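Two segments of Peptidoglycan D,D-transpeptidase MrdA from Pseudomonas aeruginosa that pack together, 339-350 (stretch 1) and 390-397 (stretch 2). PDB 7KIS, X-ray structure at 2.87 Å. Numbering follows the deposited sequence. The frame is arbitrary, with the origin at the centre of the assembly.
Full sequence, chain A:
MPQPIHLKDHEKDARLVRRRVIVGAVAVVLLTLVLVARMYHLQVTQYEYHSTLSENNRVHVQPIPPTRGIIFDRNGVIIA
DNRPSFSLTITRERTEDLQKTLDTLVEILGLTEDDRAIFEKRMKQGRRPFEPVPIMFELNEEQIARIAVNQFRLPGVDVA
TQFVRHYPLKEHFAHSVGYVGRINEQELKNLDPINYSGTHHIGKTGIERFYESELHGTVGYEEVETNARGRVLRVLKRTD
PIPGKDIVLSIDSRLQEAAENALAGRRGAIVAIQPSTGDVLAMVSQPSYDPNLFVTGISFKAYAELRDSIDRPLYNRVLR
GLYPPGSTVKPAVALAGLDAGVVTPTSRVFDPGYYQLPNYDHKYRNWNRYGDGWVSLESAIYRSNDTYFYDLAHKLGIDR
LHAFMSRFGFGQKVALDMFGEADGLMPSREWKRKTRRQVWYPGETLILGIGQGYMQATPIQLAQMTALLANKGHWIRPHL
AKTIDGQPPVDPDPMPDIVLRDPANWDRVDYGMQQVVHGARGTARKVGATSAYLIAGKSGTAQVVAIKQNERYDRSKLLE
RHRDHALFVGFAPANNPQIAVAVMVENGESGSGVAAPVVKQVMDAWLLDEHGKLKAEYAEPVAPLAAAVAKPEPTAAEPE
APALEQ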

# COMPACT_ATOMS: atom_id res chain seq x y z
N ASP A 339 12.73 -15.88 -13.69
CA ASP A 339 11.71 -16.84 -14.09
C ASP A 339 11.81 -17.17 -15.57
O ASP A 339 11.73 -18.34 -15.95
CB ASP A 339 10.32 -16.28 -13.76
CG ASP A 339 9.24 -17.33 -13.83
OD1 ASP A 339 9.34 -18.34 -13.11
OD2 ASP A 339 8.28 -17.15 -14.62
N ALA A 340 11.99 -16.16 -16.42
CA ALA A 340 12.10 -16.40 -17.85
C ALA A 340 13.36 -17.17 -18.22
O ALA A 340 13.39 -17.81 -19.28
CB ALA A 340 12.06 -15.07 -18.61
N GLY A 341 14.40 -17.11 -17.39
CA GLY A 341 15.66 -17.76 -17.70
C GLY A 341 16.68 -16.87 -18.38
O GLY A 341 17.77 -17.36 -18.70
N VAL A 342 16.36 -15.60 -18.61
CA VAL A 342 17.31 -14.69 -19.25
C VAL A 342 18.46 -14.35 -18.32
O VAL A 342 19.54 -13.96 -18.79
CB VAL A 342 16.58 -13.42 -19.73
CG1 VAL A 342 15.46 -13.80 -20.69
CG2 VAL A 342 16.02 -12.65 -18.55
N VAL A 343 18.27 -14.49 -17.01
CA VAL A 343 19.30 -14.20 -16.01
C VAL A 343 19.24 -15.29 -14.95
O VAL A 343 18.15 -15.72 -14.56
CB VAL A 343 19.13 -12.80 -15.38
CG1 VAL A 343 20.39 -12.36 -14.67
CG2 VAL A 343 18.74 -11.76 -16.42
N THR A 344 20.40 -15.73 -14.49
CA THR A 344 20.51 -16.75 -13.46
C THR A 344 21.09 -16.14 -12.18
O THR A 344 21.70 -15.07 -12.22
CB THR A 344 21.40 -17.91 -13.94
OG1 THR A 344 22.77 -17.49 -14.00
CG2 THR A 344 20.95 -18.39 -15.32
N PRO A 345 20.90 -16.79 -11.03
CA PRO A 345 21.31 -16.16 -9.76
C PRO A 345 22.78 -15.80 -9.67
O PRO A 345 23.13 -14.91 -8.88
CB PRO A 345 20.95 -17.22 -8.71
CG PRO A 345 19.86 -18.01 -9.34
CD PRO A 345 20.18 -18.06 -10.80
N THR A 346 23.66 -16.44 -10.45
CA THR A 346 25.08 -16.12 -10.43
C THR A 346 25.54 -15.37 -11.67
O THR A 346 26.65 -14.82 -11.66
CB THR A 346 25.92 -17.39 -10.25
OG1 THR A 346 25.23 -18.30 -9.39
CG2 THR A 346 27.28 -17.07 -9.64
N SER A 347 24.73 -15.33 -12.72
CA SER A 347 25.14 -14.68 -13.96
C SER A 347 25.49 -13.22 -13.72
O SER A 347 24.72 -12.47 -13.10
CB SER A 347 24.04 -14.81 -15.02
OG SER A 347 23.00 -13.89 -14.77
N ARG A 348 26.65 -12.81 -14.22
CA ARG A 348 27.24 -11.51 -13.94
C ARG A 348 27.08 -10.54 -15.11
O ARG A 348 26.85 -10.94 -16.26
CB ARG A 348 28.73 -11.68 -13.63
CG ARG A 348 29.43 -12.51 -14.68
CD ARG A 348 30.86 -12.07 -14.88
NE ARG A 348 31.75 -12.68 -13.91
CZ ARG A 348 32.53 -13.72 -14.20
NH1 ARG A 348 32.52 -14.24 -15.42
NH2 ARG A 348 33.32 -14.23 -13.27
N VAL A 349 27.20 -9.26 -14.79
CA VAL A 349 27.10 -8.16 -15.75
C VAL A 349 28.10 -7.09 -15.31
O VAL A 349 28.05 -6.63 -14.17
CB VAL A 349 25.68 -7.57 -15.83
CG1 VAL A 349 25.72 -6.17 -16.43
CG2 VAL A 349 24.77 -8.48 -16.63
N PHE A 350 29.00 -6.70 -16.21
CA PHE A 350 29.95 -5.64 -15.90
C PHE A 350 29.27 -4.28 -16.00
O PHE A 350 28.63 -3.98 -17.01
CB PHE A 350 31.16 -5.69 -16.83
CG PHE A 350 32.29 -4.80 -16.38
CD1 PHE A 350 33.10 -5.16 -15.31
CD2 PHE A 350 32.53 -3.59 -17.02
CE1 PHE A 350 34.13 -4.35 -14.90
CE2 PHE A 350 33.57 -2.77 -16.61
CZ PHE A 350 34.37 -3.15 -15.54
N TYR A 390 18.76 -2.57 -16.36
CA TYR A 390 18.74 -2.17 -17.76
C TYR A 390 18.97 -3.38 -18.65
O TYR A 390 18.23 -3.61 -19.62
CB TYR A 390 19.81 -1.11 -18.03
CG TYR A 390 19.51 0.28 -17.51
CD1 TYR A 390 18.20 0.72 -17.37
CD2 TYR A 390 20.54 1.14 -17.16
CE1 TYR A 390 17.93 2.00 -16.90
CE2 TYR A 390 20.28 2.41 -16.69
CZ TYR A 390 18.98 2.84 -16.56
OH TYR A 390 18.72 4.10 -16.09
N ASP A 391 19.99 -4.17 -18.33
CA ASP A 391 20.31 -5.36 -19.12
C ASP A 391 19.25 -6.44 -18.95
O ASP A 391 18.91 -7.14 -19.91
CB ASP A 391 21.69 -5.89 -18.72
CG ASP A 391 22.08 -7.14 -19.46
OD1 ASP A 391 22.51 -7.04 -20.63
OD2 ASP A 391 21.95 -8.24 -18.88
N LEU A 392 18.72 -6.60 -17.74
CA LEU A 392 17.70 -7.62 -17.50
C LEU A 392 16.42 -7.30 -18.26
O LEU A 392 15.84 -8.18 -18.91
CB LEU A 392 17.42 -7.74 -16.00
CG LEU A 392 16.59 -8.93 -15.52
CD1 LEU A 392 17.08 -9.41 -14.16
CD2 LEU A 392 15.10 -8.60 -15.47
N ALA A 393 15.96 -6.05 -18.19
CA ALA A 393 14.73 -5.67 -18.89
C ALA A 393 14.88 -5.81 -20.40
O ALA A 393 13.90 -6.10 -21.09
CB ALA A 393 14.34 -4.24 -18.52
N HIS A 394 16.09 -5.60 -20.92
CA HIS A 394 16.31 -5.74 -22.35
C HIS A 394 16.14 -7.18 -22.80
O HIS A 394 15.35 -7.47 -23.71
CB HIS A 394 17.71 -5.23 -22.72
CG HIS A 394 17.95 -5.11 -24.19
ND1 HIS A 394 17.14 -4.34 -25.01
CD2 HIS A 394 18.89 -5.65 -24.99
CE1 HIS A 394 17.59 -4.42 -26.25
NE2 HIS A 394 18.64 -5.21 -26.27
N LYS A 395 16.85 -8.11 -22.16
CA LYS A 395 16.78 -9.52 -22.54
C LYS A 395 15.44 -10.15 -22.22
O LYS A 395 15.17 -11.26 -22.70
CB LYS A 395 17.90 -10.30 -21.85
CG LYS A 395 19.29 -9.84 -22.22
CD LYS A 395 20.32 -10.91 -21.88
CE LYS A 395 20.73 -10.83 -20.42
NZ LYS A 395 22.06 -10.17 -20.26
N LEU A 396 14.59 -9.48 -21.46
CA LEU A 396 13.30 -10.02 -21.07
C LEU A 396 12.17 -9.57 -21.99
O LEU A 396 11.29 -10.37 -22.31
CB LEU A 396 12.97 -9.60 -19.63
CG LEU A 396 11.61 -10.00 -19.04
CD1 LEU A 396 11.54 -11.51 -18.84
CD2 LEU A 396 11.36 -9.29 -17.72
N GLY A 397 12.16 -8.31 -22.39
CA GLY A 397 11.09 -7.83 -23.24
C GLY A 397 9.93 -7.33 -22.41
O GLY A 397 9.62 -7.85 -21.34

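How does the end of one helix meet the other? Ala340 closes the helical part of stretch 1 and points its methyl toward stretch 2, where Ala340 CB lies 3.6 Å from Leu396 CD1. Leu396's CA-to-CB bond points sideways to stretch 1, but the end of its side chain comes nearer, bringing CD1 into contact with the alanine methyl. Gly341 then breaks the helix with positive phi.

What does the turn bring to the helix? Val342 buries the most surface, lying against the last turn of helix 390-396: Val342 CG1 is 3.3 Å from Lys395 O, and Val342 CB is 4.0 Å from Lys395 CB. The valine side chain offers no polar group, so this is close packing against backbone and aliphatic chain. Next, Val343 CG2 meets Leu392 CD1 at 3.7 Å, one helical turn from Leu396. Val342 CA is 6.2 Å from Lys395 CA and Val343 CA 6.9 Å from Leu392 CA, while Val349 CA is 8.1 Å from Asp391 CA, so later residues of stretch 1 meet earlier residues of the helix.

Where does stretch 1 return? Thr344 to Arg348 loop out of reach, and Ser347 OG donates to Thr344 O at 3.1 Å, tying the loop together. Val349, beginning the strand, comes back with CG2 3.6 Å from Asp391 OD2, a methyl in van der Waals contact with a carboxylate oxygen.

What holds the pairing together? No hydrogen bond crosses; the contact rests on van der Waals packing, much of it apolar, with valine methyls also against oxygens. Asp391's charge is met within its own helix, by a salt bridge from Lys395 NZ to Asp391 OD2 at a very short 2.4 Å.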